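Local coordinates for protein catalase (Pseudomonas syringae, PDB 1M7S) that decomposes hydrogen peroxide into water and oxygen with the help of heme, protecting cells from the toxic effects of the peroxide, at residues A[305-310]-A[348-353]. Residues are numbered along the deposited sequence; the frame is centred on the assembly and turned at random.
With HEM (protoporphyrin IX containing Fe), chain E.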
loop_
_atom_site.group_PDB
_atom_site.type_symbol
_atom_site.label_atom_id
_atom_site.label_comp_id
_atom_site.label_asym_id
_atom_site.label_seq_id
_atom_site.Cartn_x
_atom_site.Cartn_y
_atom_site.Cartn_z
ATOM N N GLN A 305 1.065 11.833 -11.580
ATOM C CA GLN A 305 0.472 12.086 -10.279
ATOM C C GLN A 305 -0.664 13.098 -10.212
ATOM O O GLN A 305 -1.284 13.171 -9.118
ATOM C CB GLN A 305 1.560 12.450 -9.265
ATOM C CG GLN A 305 2.564 11.359 -8.971
ATOM C CD GLN A 305 3.533 11.735 -7.871
ATOM O OE1 GLN A 305 3.767 10.892 -7.011
ATOM N NE2 GLN A 305 4.069 12.984 -7.856
ATOM N N VAL A 306 -1.028 13.781 -11.278
ATOM C CA VAL A 306 -2.122 14.745 -11.171
ATOM C C VAL A 306 -3.411 14.014 -10.835
ATOM O O VAL A 306 -3.689 12.901 -11.298
ATOM C CB VAL A 306 -2.203 15.626 -12.422
ATOM C CG1 VAL A 306 -2.733 14.889 -13.661
ATOM C CG2 VAL A 306 -2.989 16.909 -12.137
ATOM N N ALA A 307 -4.241 14.622 -9.996
ATOM C CA ALA A 307 -5.490 14.048 -9.498
ATOM C C ALA A 307 -6.659 14.919 -9.968
ATOM O O ALA A 307 -6.859 16.007 -9.418
ATOM C CB ALA A 307 -5.424 13.963 -7.977
ATOM N N MET A 308 -7.270 14.523 -11.087
ATOM C CA MET A 308 -8.410 15.285 -11.613
ATOM C C MET A 308 -9.693 14.721 -11.019
ATOM O O MET A 308 -9.845 13.490 -11.078
ATOM C CB MET A 308 -8.486 15.105 -13.138
ATOM C CG MET A 308 -7.260 15.558 -13.937
ATOM S SD MET A 308 -7.240 17.393 -13.866
ATOM C CE MET A 308 -5.877 17.698 -14.994
ATOM N N ALA A 309 -10.578 15.527 -10.437
ATOM C CA ALA A 309 -11.790 14.940 -9.852
ATOM C C ALA A 309 -12.936 15.927 -9.912
ATOM O O ALA A 309 -12.787 17.061 -9.439
ATOM C CB ALA A 309 -11.463 14.631 -8.371
ATOM N N PRO A 310 -14.092 15.488 -10.339
ATOM C CA PRO A 310 -15.294 16.313 -10.372
ATOM C C PRO A 310 -15.609 16.786 -8.968
ATOM O O PRO A 310 -16.202 17.847 -8.777
ATOM C CB PRO A 310 -16.389 15.473 -11.058
ATOM C CG PRO A 310 -15.552 14.487 -11.843
ATOM C CD PRO A 310 -14.348 14.155 -10.949
ATOM N N PRO A 348 2.841 18.591 -5.054
ATOM C CA PRO A 348 3.002 19.831 -5.780
ATOM C C PRO A 348 1.977 20.088 -6.864
ATOM O O PRO A 348 1.258 21.123 -6.833
ATOM C CB PRO A 348 4.459 19.833 -6.330
ATOM C CG PRO A 348 5.118 19.020 -5.243
ATOM C CD PRO A 348 4.139 17.959 -4.781
ATOM N N VAL A 349 1.732 19.163 -7.769
ATOM C CA VAL A 349 0.823 19.372 -8.888
ATOM C C VAL A 349 -0.635 19.468 -8.447
ATOM O O VAL A 349 -1.414 20.059 -9.237
ATOM C CB VAL A 349 1.041 18.292 -9.982
ATOM C CG1 VAL A 349 0.507 16.954 -9.496
ATOM C CG2 VAL A 349 0.448 18.689 -11.318
ATOM N N ASN A 350 -0.950 18.890 -7.307
ATOM C CA ASN A 350 -2.331 18.893 -6.864
ATOM C C ASN A 350 -2.651 20.003 -5.869
ATOM O O ASN A 350 -3.835 20.203 -5.562
ATOM C CB ASN A 350 -2.669 17.522 -6.267
ATOM C CG ASN A 350 -2.601 16.460 -7.351
ATOM O OD1 ASN A 350 -3.015 16.732 -8.492
ATOM N ND2 ASN A 350 -2.113 15.286 -7.010
ATOM N N GLN A 351 -1.619 20.708 -5.373
ATOM C CA GLN A 351 -1.936 21.736 -4.351
ATOM C C GLN A 351 -2.678 22.923 -4.960
ATOM O O GLN A 351 -2.446 23.313 -6.092
ATOM C CB GLN A 351 -0.603 22.284 -3.800
ATOM C CG GLN A 351 0.158 21.368 -2.880
ATOM C CD GLN A 351 1.594 21.851 -2.663
ATOM O OE1 GLN A 351 1.997 22.971 -2.975
ATOM N NE2 GLN A 351 2.449 20.980 -2.164
ATOM N N PRO A 352 -3.553 23.554 -4.191
ATOM C CA PRO A 352 -4.267 24.741 -4.628
ATOM C C PRO A 352 -3.291 25.926 -4.483
ATOM O O PRO A 352 -2.281 25.791 -3.753
ATOM C CB PRO A 352 -5.404 24.950 -3.625
ATOM C CG PRO A 352 -4.878 24.266 -2.391
ATOM C CD PRO A 352 -3.895 23.157 -2.821
ATOM N N LYS A 353 -3.658 27.058 -5.035
ATOM C CA LYS A 353 -2.865 28.268 -4.969
ATOM C C LYS A 353 -3.343 29.147 -3.793
ATOM O O LYS A 353 -2.996 30.329 -3.761
ATOM C CB LYS A 353 -3.014 29.170 -6.155
ATOM C CG LYS A 353 -2.840 29.040 -7.602
ATOM C CD LYS A 353 -1.444 28.691 -8.064
ATOM C CE LYS A 353 -1.286 27.177 -8.081
ATOM N NZ LYS A 353 -0.745 26.720 -9.399
HETATM C CHA HEM E . -10.734 9.097 -15.368
HETATM C CHB HEM E . -13.771 11.532 -18.244
HETATM C CHC HEM E . -17.431 8.794 -16.675
HETATM C CHD HEM E . -14.590 7.072 -13.125
HETATM C C1A HEM E . -11.252 9.977 -16.288
HETATM C C2A HEM E . -10.445 10.952 -17.061
HETATM C C3A HEM E . -11.282 11.621 -17.852
HETATM C C4A HEM E . -12.615 11.087 -17.628
HETATM C CMA HEM E . -10.982 12.763 -18.832
HETATM C CAA HEM E . -8.925 11.085 -16.871
HETATM C CBA HEM E . -8.485 12.299 -15.985
HETATM C CGA HEM E . -6.939 12.423 -16.053
HETATM O O1A HEM E . -6.379 12.154 -14.962
HETATM O O2A HEM E . -6.534 12.819 -17.164
HETATM C C1B HEM E . -15.031 11.032 -18.054
HETATM C C2B HEM E . -16.252 11.552 -18.656
HETATM C C3B HEM E . -17.271 10.777 -18.228
HETATM C C4B HEM E . -16.716 9.784 -17.350
HETATM C CMB HEM E . -16.280 12.748 -19.617
HETATM C CAB HEM E . -18.765 10.820 -18.546
HETATM C CBB HEM E . -19.408 11.912 -18.912
HETATM C C1C HEM E . -16.996 8.189 -15.524
HETATM C C2C HEM E . -17.850 7.552 -14.547
HETATM C C3C HEM E . -17.073 7.100 -13.554
HETATM C C4C HEM E . -15.704 7.400 -13.917
HETATM C CMC HEM E . -19.399 7.479 -14.602
HETATM C CAC HEM E . -17.435 6.361 -12.251
HETATM C CBC HEM E . -18.518 6.645 -11.507
HETATM C C1D HEM E . -13.285 7.426 -13.490
HETATM C C2D HEM E . -12.095 7.028 -12.757
HETATM C C3D HEM E . -11.039 7.577 -13.361
HETATM C C4D HEM E . -11.532 8.335 -14.490
HETATM C CMD HEM E . -12.163 6.113 -11.522
HETATM C CAD HEM E . -9.538 7.470 -12.966
HETATM C CBD HEM E . -9.143 8.733 -12.119
HETATM C CGD HEM E . -7.757 8.649 -11.506
HETATM O O1D HEM E . -7.201 9.770 -11.230
HETATM O O2D HEM E . -7.191 7.559 -11.248
HETATM N NA HEM E . -12.548 10.066 -16.708
HETATM N NB HEM E . -15.341 9.962 -17.239
HETATM N NC HEM E . -15.681 8.058 -15.132
HETATM N ND HEM E . -12.900 8.269 -14.513
HETATM FE FE HEM E . -14.131 9.133 -15.848
HETATM O O HOH W 1 -14.281 7.611 -17.849
#
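Beside the heme pocket of this beta-barrel catalase, the side-chain amide of Asn350 pairs with the backbone of loop 305-310 on both sides of Val306, through Gln305 O and Ala307 N. ND2 gives a hydrogen to Gln305 O at 3.1 Å, nearly straight at 161° and close to the amide plane of the asparagine. OD1 accepts from Ala307 N at 2.9 Å. Here the side chain imitates a peptide group, offering a donor and an acceptor to a loop without regular secondary structure. CG lies anti to the residue's own carbonyl carbon (chi1 -65°), 3.6 Å from Ala307 N, and the two bonds fix which end carries oxygen. ND2 also bonds Gly344 O, so both of its N-H groups can be used in this buried setting. Val349 adds the apolar half: its CG1 packs against Val306 CA at 3.8 Å, while the two valine side chains cross at about a right angle, CG2 of Val306 lying 4.0 Å from CG2 of Val349. Phe86 of strand 82-90 touches both valines. Past Ala307 the loop runs on to the heme, where Met308 CG lies 3.7 Å from propionate oxygen O1A; Ala309 and Pro310 touch Tyr332, the probable axial ligand of the iron. Thus the segment 348-353, which follows the helix carrying that tyrosine, is tied back to a pocket-lining loop. Against the amide itself rests Ala307 CB, 3.7 Å from Asn350 ND2.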